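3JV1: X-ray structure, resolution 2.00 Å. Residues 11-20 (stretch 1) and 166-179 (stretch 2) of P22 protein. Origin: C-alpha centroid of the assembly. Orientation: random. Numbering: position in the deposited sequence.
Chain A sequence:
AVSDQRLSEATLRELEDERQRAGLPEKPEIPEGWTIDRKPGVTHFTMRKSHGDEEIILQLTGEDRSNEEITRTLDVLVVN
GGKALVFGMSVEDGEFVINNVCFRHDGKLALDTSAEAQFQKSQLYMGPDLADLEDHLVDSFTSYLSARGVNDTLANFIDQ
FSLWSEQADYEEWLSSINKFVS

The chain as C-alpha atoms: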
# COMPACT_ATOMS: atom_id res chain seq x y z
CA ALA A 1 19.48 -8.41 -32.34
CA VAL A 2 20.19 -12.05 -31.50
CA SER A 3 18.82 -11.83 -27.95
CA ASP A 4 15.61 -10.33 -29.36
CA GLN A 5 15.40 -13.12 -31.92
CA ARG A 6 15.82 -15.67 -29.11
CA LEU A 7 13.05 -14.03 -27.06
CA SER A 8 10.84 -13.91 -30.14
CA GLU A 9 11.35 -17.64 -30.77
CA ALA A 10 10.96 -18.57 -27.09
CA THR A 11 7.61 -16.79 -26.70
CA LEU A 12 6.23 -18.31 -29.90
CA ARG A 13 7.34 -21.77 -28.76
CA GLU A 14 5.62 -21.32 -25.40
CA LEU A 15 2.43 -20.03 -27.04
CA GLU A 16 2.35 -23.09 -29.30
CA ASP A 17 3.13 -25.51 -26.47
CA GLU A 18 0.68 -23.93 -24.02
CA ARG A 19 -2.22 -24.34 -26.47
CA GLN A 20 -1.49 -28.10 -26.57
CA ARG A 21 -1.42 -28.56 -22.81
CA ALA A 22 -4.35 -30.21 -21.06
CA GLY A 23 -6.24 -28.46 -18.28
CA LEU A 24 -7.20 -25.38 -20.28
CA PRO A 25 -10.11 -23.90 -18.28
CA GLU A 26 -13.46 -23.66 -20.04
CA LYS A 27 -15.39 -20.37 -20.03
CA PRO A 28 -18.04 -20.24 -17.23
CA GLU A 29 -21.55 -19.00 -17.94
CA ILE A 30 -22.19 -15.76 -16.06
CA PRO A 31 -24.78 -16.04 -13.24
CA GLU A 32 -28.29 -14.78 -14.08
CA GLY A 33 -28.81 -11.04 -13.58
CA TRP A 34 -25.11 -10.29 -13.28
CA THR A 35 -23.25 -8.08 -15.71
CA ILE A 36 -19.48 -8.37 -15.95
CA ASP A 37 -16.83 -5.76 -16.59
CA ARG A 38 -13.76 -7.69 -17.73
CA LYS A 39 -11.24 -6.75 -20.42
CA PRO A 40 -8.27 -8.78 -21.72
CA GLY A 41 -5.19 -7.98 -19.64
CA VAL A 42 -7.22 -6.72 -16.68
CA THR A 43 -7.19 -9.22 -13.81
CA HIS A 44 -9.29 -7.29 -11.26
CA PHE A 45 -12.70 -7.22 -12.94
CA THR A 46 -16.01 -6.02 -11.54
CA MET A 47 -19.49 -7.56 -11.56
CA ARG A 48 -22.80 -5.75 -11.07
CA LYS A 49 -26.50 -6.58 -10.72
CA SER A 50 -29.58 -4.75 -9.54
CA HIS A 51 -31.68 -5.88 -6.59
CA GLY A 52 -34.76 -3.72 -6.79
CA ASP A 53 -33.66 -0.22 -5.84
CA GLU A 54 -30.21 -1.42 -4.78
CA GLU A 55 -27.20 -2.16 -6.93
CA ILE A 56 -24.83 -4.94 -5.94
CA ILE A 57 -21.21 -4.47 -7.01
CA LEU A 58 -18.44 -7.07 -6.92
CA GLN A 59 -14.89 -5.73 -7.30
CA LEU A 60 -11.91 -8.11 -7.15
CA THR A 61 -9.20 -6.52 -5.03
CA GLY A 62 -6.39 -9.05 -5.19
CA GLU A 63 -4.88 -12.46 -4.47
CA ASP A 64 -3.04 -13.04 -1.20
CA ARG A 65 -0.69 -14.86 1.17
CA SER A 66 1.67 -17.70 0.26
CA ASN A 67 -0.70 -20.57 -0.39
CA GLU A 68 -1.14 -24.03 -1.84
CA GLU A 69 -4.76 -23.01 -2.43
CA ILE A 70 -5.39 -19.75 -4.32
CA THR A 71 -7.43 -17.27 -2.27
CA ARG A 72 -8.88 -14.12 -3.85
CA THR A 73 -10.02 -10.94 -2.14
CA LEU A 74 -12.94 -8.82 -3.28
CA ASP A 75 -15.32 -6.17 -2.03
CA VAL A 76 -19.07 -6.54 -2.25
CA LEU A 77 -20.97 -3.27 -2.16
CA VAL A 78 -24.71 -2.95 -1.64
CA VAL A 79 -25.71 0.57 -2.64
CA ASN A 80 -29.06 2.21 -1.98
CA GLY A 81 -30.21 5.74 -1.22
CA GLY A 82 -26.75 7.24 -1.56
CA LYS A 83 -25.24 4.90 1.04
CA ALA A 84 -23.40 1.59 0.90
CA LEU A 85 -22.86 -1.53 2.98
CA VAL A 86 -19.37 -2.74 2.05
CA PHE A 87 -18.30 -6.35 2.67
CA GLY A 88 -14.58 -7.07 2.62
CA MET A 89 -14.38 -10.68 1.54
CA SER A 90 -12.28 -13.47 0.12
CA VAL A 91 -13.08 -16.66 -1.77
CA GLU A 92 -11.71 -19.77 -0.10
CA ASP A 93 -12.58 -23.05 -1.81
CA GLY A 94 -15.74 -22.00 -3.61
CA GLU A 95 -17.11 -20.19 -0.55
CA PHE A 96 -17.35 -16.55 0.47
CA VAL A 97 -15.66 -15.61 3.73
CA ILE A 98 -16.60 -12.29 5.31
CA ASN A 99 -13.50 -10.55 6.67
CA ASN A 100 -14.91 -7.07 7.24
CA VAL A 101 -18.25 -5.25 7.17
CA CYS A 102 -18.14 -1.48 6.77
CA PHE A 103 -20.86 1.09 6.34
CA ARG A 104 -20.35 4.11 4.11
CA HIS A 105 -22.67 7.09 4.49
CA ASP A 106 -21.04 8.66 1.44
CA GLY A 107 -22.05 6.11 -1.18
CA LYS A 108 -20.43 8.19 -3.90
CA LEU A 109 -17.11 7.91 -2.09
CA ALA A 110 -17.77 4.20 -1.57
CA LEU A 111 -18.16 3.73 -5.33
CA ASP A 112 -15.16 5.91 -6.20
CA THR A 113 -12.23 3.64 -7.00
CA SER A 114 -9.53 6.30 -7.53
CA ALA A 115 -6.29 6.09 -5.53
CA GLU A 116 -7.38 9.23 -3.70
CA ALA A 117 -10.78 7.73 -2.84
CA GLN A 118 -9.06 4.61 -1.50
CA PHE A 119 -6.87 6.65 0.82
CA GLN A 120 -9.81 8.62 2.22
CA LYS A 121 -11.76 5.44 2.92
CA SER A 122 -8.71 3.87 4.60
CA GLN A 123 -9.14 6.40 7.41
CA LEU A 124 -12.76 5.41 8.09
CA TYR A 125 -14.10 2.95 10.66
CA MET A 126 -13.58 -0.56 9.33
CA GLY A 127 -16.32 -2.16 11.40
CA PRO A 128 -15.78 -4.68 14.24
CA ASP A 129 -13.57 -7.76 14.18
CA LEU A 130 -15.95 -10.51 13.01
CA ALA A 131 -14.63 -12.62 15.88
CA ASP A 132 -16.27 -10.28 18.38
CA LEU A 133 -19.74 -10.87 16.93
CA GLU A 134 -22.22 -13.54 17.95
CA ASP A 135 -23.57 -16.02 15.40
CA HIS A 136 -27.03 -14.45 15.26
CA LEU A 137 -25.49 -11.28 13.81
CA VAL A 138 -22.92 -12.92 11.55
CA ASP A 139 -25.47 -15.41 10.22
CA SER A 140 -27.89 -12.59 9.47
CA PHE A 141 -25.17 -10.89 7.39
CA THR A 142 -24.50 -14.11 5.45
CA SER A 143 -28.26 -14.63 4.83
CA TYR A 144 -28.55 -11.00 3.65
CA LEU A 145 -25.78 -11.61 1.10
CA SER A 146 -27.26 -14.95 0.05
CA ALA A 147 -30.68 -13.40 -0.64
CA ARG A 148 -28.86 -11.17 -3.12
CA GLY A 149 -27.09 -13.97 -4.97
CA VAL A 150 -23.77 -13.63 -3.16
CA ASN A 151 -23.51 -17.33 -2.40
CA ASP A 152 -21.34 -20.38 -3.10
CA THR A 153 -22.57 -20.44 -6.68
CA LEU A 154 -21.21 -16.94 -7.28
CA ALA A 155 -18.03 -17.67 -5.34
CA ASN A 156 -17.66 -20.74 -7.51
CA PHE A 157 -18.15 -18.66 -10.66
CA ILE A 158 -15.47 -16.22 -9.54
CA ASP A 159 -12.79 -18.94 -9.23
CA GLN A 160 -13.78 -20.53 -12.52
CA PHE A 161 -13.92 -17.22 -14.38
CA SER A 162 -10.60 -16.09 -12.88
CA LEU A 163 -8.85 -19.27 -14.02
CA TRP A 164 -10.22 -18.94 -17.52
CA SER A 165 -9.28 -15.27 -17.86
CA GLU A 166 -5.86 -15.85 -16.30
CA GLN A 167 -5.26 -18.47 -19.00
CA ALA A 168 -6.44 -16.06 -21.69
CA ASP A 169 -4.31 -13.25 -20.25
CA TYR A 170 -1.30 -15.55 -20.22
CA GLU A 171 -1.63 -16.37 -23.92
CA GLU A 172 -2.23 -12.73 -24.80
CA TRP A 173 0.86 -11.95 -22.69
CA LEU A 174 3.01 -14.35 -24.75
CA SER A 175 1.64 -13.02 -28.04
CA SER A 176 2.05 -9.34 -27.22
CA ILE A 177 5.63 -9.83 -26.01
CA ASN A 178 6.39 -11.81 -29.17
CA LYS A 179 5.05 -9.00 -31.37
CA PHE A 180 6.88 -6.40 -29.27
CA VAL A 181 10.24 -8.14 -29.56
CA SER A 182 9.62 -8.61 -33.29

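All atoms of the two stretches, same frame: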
# COMPACT_ATOMS: atom_id res chain seq x y z
N THR A 11 9.01 -17.10 -27.00
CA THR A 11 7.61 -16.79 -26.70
C THR A 11 6.67 -17.52 -27.66
O THR A 11 5.61 -18.00 -27.26
CB THR A 11 7.34 -15.26 -26.74
OG1 THR A 11 7.90 -14.70 -27.94
CG2 THR A 11 7.98 -14.57 -25.53
N LEU A 12 7.05 -17.62 -28.93
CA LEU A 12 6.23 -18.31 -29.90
C LEU A 12 6.15 -19.79 -29.52
O LEU A 12 5.08 -20.39 -29.55
CB LEU A 12 6.82 -18.16 -31.31
CG LEU A 12 6.04 -18.85 -32.42
CD1 LEU A 12 4.60 -18.36 -32.41
CD2 LEU A 12 6.70 -18.58 -33.77
N ARG A 13 7.29 -20.37 -29.16
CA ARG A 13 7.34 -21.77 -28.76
C ARG A 13 6.41 -22.03 -27.56
O ARG A 13 5.68 -23.01 -27.54
CB ARG A 13 8.78 -22.15 -28.40
CG ARG A 13 8.94 -23.49 -27.71
CD ARG A 13 10.41 -23.81 -27.48
NE ARG A 13 10.60 -24.88 -26.52
CZ ARG A 13 11.79 -25.32 -26.13
NH1 ARG A 13 12.90 -24.79 -26.62
NH2 ARG A 13 11.88 -26.30 -25.24
N GLU A 14 6.45 -21.15 -26.57
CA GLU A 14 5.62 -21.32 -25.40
C GLU A 14 4.15 -21.20 -25.77
O GLU A 14 3.33 -22.00 -25.32
CB GLU A 14 6.00 -20.29 -24.33
CG GLU A 14 5.15 -20.32 -23.05
CD GLU A 14 5.08 -21.69 -22.39
OE1 GLU A 14 5.85 -22.60 -22.77
OE2 GLU A 14 4.24 -21.85 -21.47
N LEU A 15 3.82 -20.23 -26.61
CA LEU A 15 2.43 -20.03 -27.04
C LEU A 15 1.92 -21.30 -27.72
O LEU A 15 0.80 -21.75 -27.47
CB LEU A 15 2.32 -18.85 -28.01
CG LEU A 15 1.09 -17.94 -27.93
CD1 LEU A 15 0.91 -17.23 -29.26
CD2 LEU A 15 -0.16 -18.73 -27.58
N GLU A 16 2.74 -21.87 -28.60
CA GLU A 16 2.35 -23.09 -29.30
C GLU A 16 2.23 -24.26 -28.35
O GLU A 16 1.28 -25.03 -28.44
CB GLU A 16 3.37 -23.42 -30.40
CG GLU A 16 3.45 -22.36 -31.49
CD GLU A 16 4.43 -22.73 -32.60
OE1 GLU A 16 5.62 -22.99 -32.30
OE2 GLU A 16 4.01 -22.76 -33.77
N ASP A 17 3.19 -24.41 -27.43
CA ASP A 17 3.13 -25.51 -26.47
C ASP A 17 1.94 -25.38 -25.53
O ASP A 17 1.18 -26.32 -25.34
CB ASP A 17 4.42 -25.58 -25.64
CG ASP A 17 5.64 -25.95 -26.47
OD1 ASP A 17 5.46 -26.29 -27.66
OD2 ASP A 17 6.76 -25.89 -25.94
N GLU A 18 1.78 -24.20 -24.94
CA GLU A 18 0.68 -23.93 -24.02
C GLU A 18 -0.67 -24.39 -24.58
O GLU A 18 -1.41 -25.10 -23.91
CB GLU A 18 0.64 -22.43 -23.71
CG GLU A 18 -0.56 -21.97 -22.89
CD GLU A 18 -0.62 -22.58 -21.49
OE1 GLU A 18 0.36 -23.22 -21.05
OE2 GLU A 18 -1.66 -22.39 -20.82
N ARG A 19 -0.97 -23.98 -25.81
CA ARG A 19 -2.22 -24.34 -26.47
C ARG A 19 -2.44 -25.86 -26.60
O ARG A 19 -3.57 -26.30 -26.85
CB ARG A 19 -2.29 -23.70 -27.86
CG ARG A 19 -2.36 -22.18 -27.86
CD ARG A 19 -2.31 -21.66 -29.29
NE ARG A 19 -2.36 -20.20 -29.36
CZ ARG A 19 -2.15 -19.50 -30.47
NH1 ARG A 19 -1.86 -20.12 -31.61
NH2 ARG A 19 -2.21 -18.17 -30.46
N GLN A 20 -1.38 -26.64 -26.45
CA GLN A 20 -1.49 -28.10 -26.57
C GLN A 20 -1.56 -28.78 -25.21
O GLN A 20 -1.76 -30.00 -25.13
CB GLN A 20 -0.29 -28.67 -27.33
CG GLN A 20 -0.17 -28.22 -28.76
CD GLN A 20 1.10 -28.74 -29.40
OE1 GLN A 20 1.28 -29.95 -29.54
NE2 GLN A 20 2.00 -27.83 -29.77
N GLU A 166 -7.29 -15.85 -16.57
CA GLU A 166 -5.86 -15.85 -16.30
C GLU A 166 -5.17 -16.56 -17.47
O GLU A 166 -4.14 -16.11 -17.97
CB GLU A 166 -5.56 -16.60 -15.00
CG GLU A 166 -4.09 -16.76 -14.73
CD GLU A 166 -3.79 -17.49 -13.43
OE1 GLU A 166 -4.39 -18.56 -13.18
OE2 GLU A 166 -2.95 -16.99 -12.65
N GLN A 167 -5.77 -17.66 -17.90
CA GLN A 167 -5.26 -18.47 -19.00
C GLN A 167 -5.26 -17.64 -20.28
O GLN A 167 -4.30 -17.68 -21.06
CB GLN A 167 -6.14 -19.72 -19.16
CG GLN A 167 -5.80 -20.59 -20.36
CD GLN A 167 -4.37 -21.06 -20.35
OE1 GLN A 167 -3.86 -21.52 -19.33
NE2 GLN A 167 -3.71 -20.95 -21.50
N ALA A 168 -6.33 -16.90 -20.51
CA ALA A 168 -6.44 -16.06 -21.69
C ALA A 168 -5.41 -14.92 -21.61
O ALA A 168 -4.78 -14.58 -22.60
CB ALA A 168 -7.85 -15.49 -21.80
N ASP A 169 -5.26 -14.34 -20.43
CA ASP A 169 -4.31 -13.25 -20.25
C ASP A 169 -2.89 -13.73 -20.48
O ASP A 169 -2.05 -13.01 -21.02
CB ASP A 169 -4.41 -12.64 -18.84
CG ASP A 169 -5.65 -11.78 -18.66
OD1 ASP A 169 -6.29 -11.41 -19.67
OD2 ASP A 169 -5.97 -11.45 -17.50
N TYR A 170 -2.62 -14.96 -20.06
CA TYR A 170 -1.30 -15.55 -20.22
C TYR A 170 -0.94 -15.71 -21.69
O TYR A 170 0.18 -15.41 -22.09
CB TYR A 170 -1.22 -16.92 -19.55
CG TYR A 170 0.11 -17.60 -19.78
CD1 TYR A 170 1.30 -16.96 -19.42
CD2 TYR A 170 0.19 -18.86 -20.36
CE1 TYR A 170 2.53 -17.57 -19.62
CE2 TYR A 170 1.43 -19.48 -20.57
CZ TYR A 170 2.59 -18.82 -20.20
OH TYR A 170 3.81 -19.41 -20.40
N GLU A 171 -1.88 -16.19 -22.49
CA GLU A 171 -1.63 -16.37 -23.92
C GLU A 171 -1.51 -15.03 -24.63
O GLU A 171 -0.73 -14.90 -25.57
CB GLU A 171 -2.75 -17.19 -24.56
CG GLU A 171 -2.92 -18.56 -23.95
CD GLU A 171 -3.96 -19.40 -24.67
OE1 GLU A 171 -4.46 -20.37 -24.07
OE2 GLU A 171 -4.26 -19.09 -25.85
N GLU A 172 -2.28 -14.05 -24.19
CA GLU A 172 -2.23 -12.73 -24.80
C GLU A 172 -0.89 -12.10 -24.41
O GLU A 172 -0.29 -11.35 -25.19
CB GLU A 172 -3.41 -11.90 -24.29
CG GLU A 172 -3.71 -10.65 -25.09
CD GLU A 172 -2.91 -9.46 -24.62
OE1 GLU A 172 -2.69 -9.37 -23.39
OE2 GLU A 172 -2.51 -8.63 -25.46
N TRP A 173 -0.42 -12.43 -23.21
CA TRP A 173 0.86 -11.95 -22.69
C TRP A 173 1.98 -12.45 -23.61
O TRP A 173 2.79 -11.67 -24.09
CB TRP A 173 1.04 -12.49 -21.27
CG TRP A 173 2.34 -12.14 -20.58
CD1 TRP A 173 2.63 -10.99 -19.91
CD2 TRP A 173 3.47 -13.00 -20.42
NE1 TRP A 173 3.87 -11.09 -19.33
CE2 TRP A 173 4.41 -12.31 -19.63
CE3 TRP A 173 3.79 -14.29 -20.87
CZ2 TRP A 173 5.65 -12.86 -19.28
CZ3 TRP A 173 5.02 -14.85 -20.52
CH2 TRP A 173 5.93 -14.13 -19.73
N LEU A 174 2.00 -13.75 -23.87
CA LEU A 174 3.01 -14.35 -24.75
C LEU A 174 3.00 -13.72 -26.13
O LEU A 174 4.05 -13.35 -26.67
CB LEU A 174 2.76 -15.86 -24.90
CG LEU A 174 2.95 -16.74 -23.67
CD1 LEU A 174 2.40 -18.14 -23.93
CD2 LEU A 174 4.43 -16.80 -23.32
N SER A 175 1.81 -13.60 -26.71
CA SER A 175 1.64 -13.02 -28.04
C SER A 175 2.06 -11.56 -28.14
O SER A 175 2.73 -11.17 -29.10
CB SER A 175 0.18 -13.14 -28.46
OG SER A 175 -0.01 -12.52 -29.72
N SER A 176 1.68 -10.75 -27.17
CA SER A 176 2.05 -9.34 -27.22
C SER A 176 3.55 -9.14 -27.03
O SER A 176 4.14 -8.24 -27.63
CB SER A 176 1.23 -8.52 -26.20
OG SER A 176 1.32 -9.06 -24.89
N ILE A 177 4.19 -9.97 -26.20
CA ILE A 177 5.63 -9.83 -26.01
C ILE A 177 6.35 -10.26 -27.28
O ILE A 177 7.34 -9.66 -27.67
CB ILE A 177 6.15 -10.65 -24.80
CG1 ILE A 177 5.61 -10.06 -23.50
CG2 ILE A 177 7.68 -10.63 -24.76
CD1 ILE A 177 5.92 -10.89 -22.27
N ASN A 178 5.83 -11.30 -27.92
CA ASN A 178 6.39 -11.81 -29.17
C ASN A 178 6.35 -10.71 -30.24
O ASN A 178 7.34 -10.44 -30.91
CB ASN A 178 5.58 -13.01 -29.65
CG ASN A 178 6.05 -13.53 -30.99
OD1 ASN A 178 7.05 -14.25 -31.08
ND2 ASN A 178 5.35 -13.15 -32.05
N LYS A 179 5.20 -10.07 -30.39
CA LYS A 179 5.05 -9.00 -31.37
C LYS A 179 5.97 -7.84 -31.04
O LYS A 179 6.60 -7.26 -31.93
CB LYS A 179 3.60 -8.49 -31.41
CG LYS A 179 2.57 -9.54 -31.80
CD LYS A 179 1.17 -8.95 -31.79
CE LYS A 179 0.11 -10.03 -31.94
NZ LYS A 179 0.21 -10.76 -33.23

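The two stretches form a nearly antiparallel helix pair in which a leucine-centred apolar patch gives way, toward the C-terminal end of the first helix, to acid-to-tyrosine and acid-to-amide hydrogen bonds. The axes of helices 11-18 and 166-179 approach to 8.9 Å with an angle of 154° between their directions, and the contact buries 579 Å² in total. The backbones come nearest at Thr11 and Leu174, whose CA atoms are 5.6 Å apart; here Thr11 CB lies 3.8 Å from Leu174 O.

Leu174 points toward the first helix and packs against several of its residues. Leu174 CD1 lies 3.6 Å from Leu15 CA, Leu174 CB 4.0 Å from Leu15 CG, and Leu174 CD2 3.6 Å from Glu14 CG, so the aliphatic part of the glutamate contributes to the apolar patch. Thr11 CG2 extends this surface to Ile177 CG2 at 4.0 Å.

The carboxylate of Glu14 accepts a hydrogen bond from the tyrosine hydroxyl, with Tyr170 OH 2.7 Å from Glu14 OE2. One turn later, Glu18 OE2 accepts from Gln167 NE2 at 2.6 Å. Gln167 NE2 also donates to Glu171 OE1 in its own helix, at 2.7 Å, and thus links two carboxylates. Arg19 NE stays 4.1 Å from Glu171 OE2, opposite charges too far apart for a salt bridge.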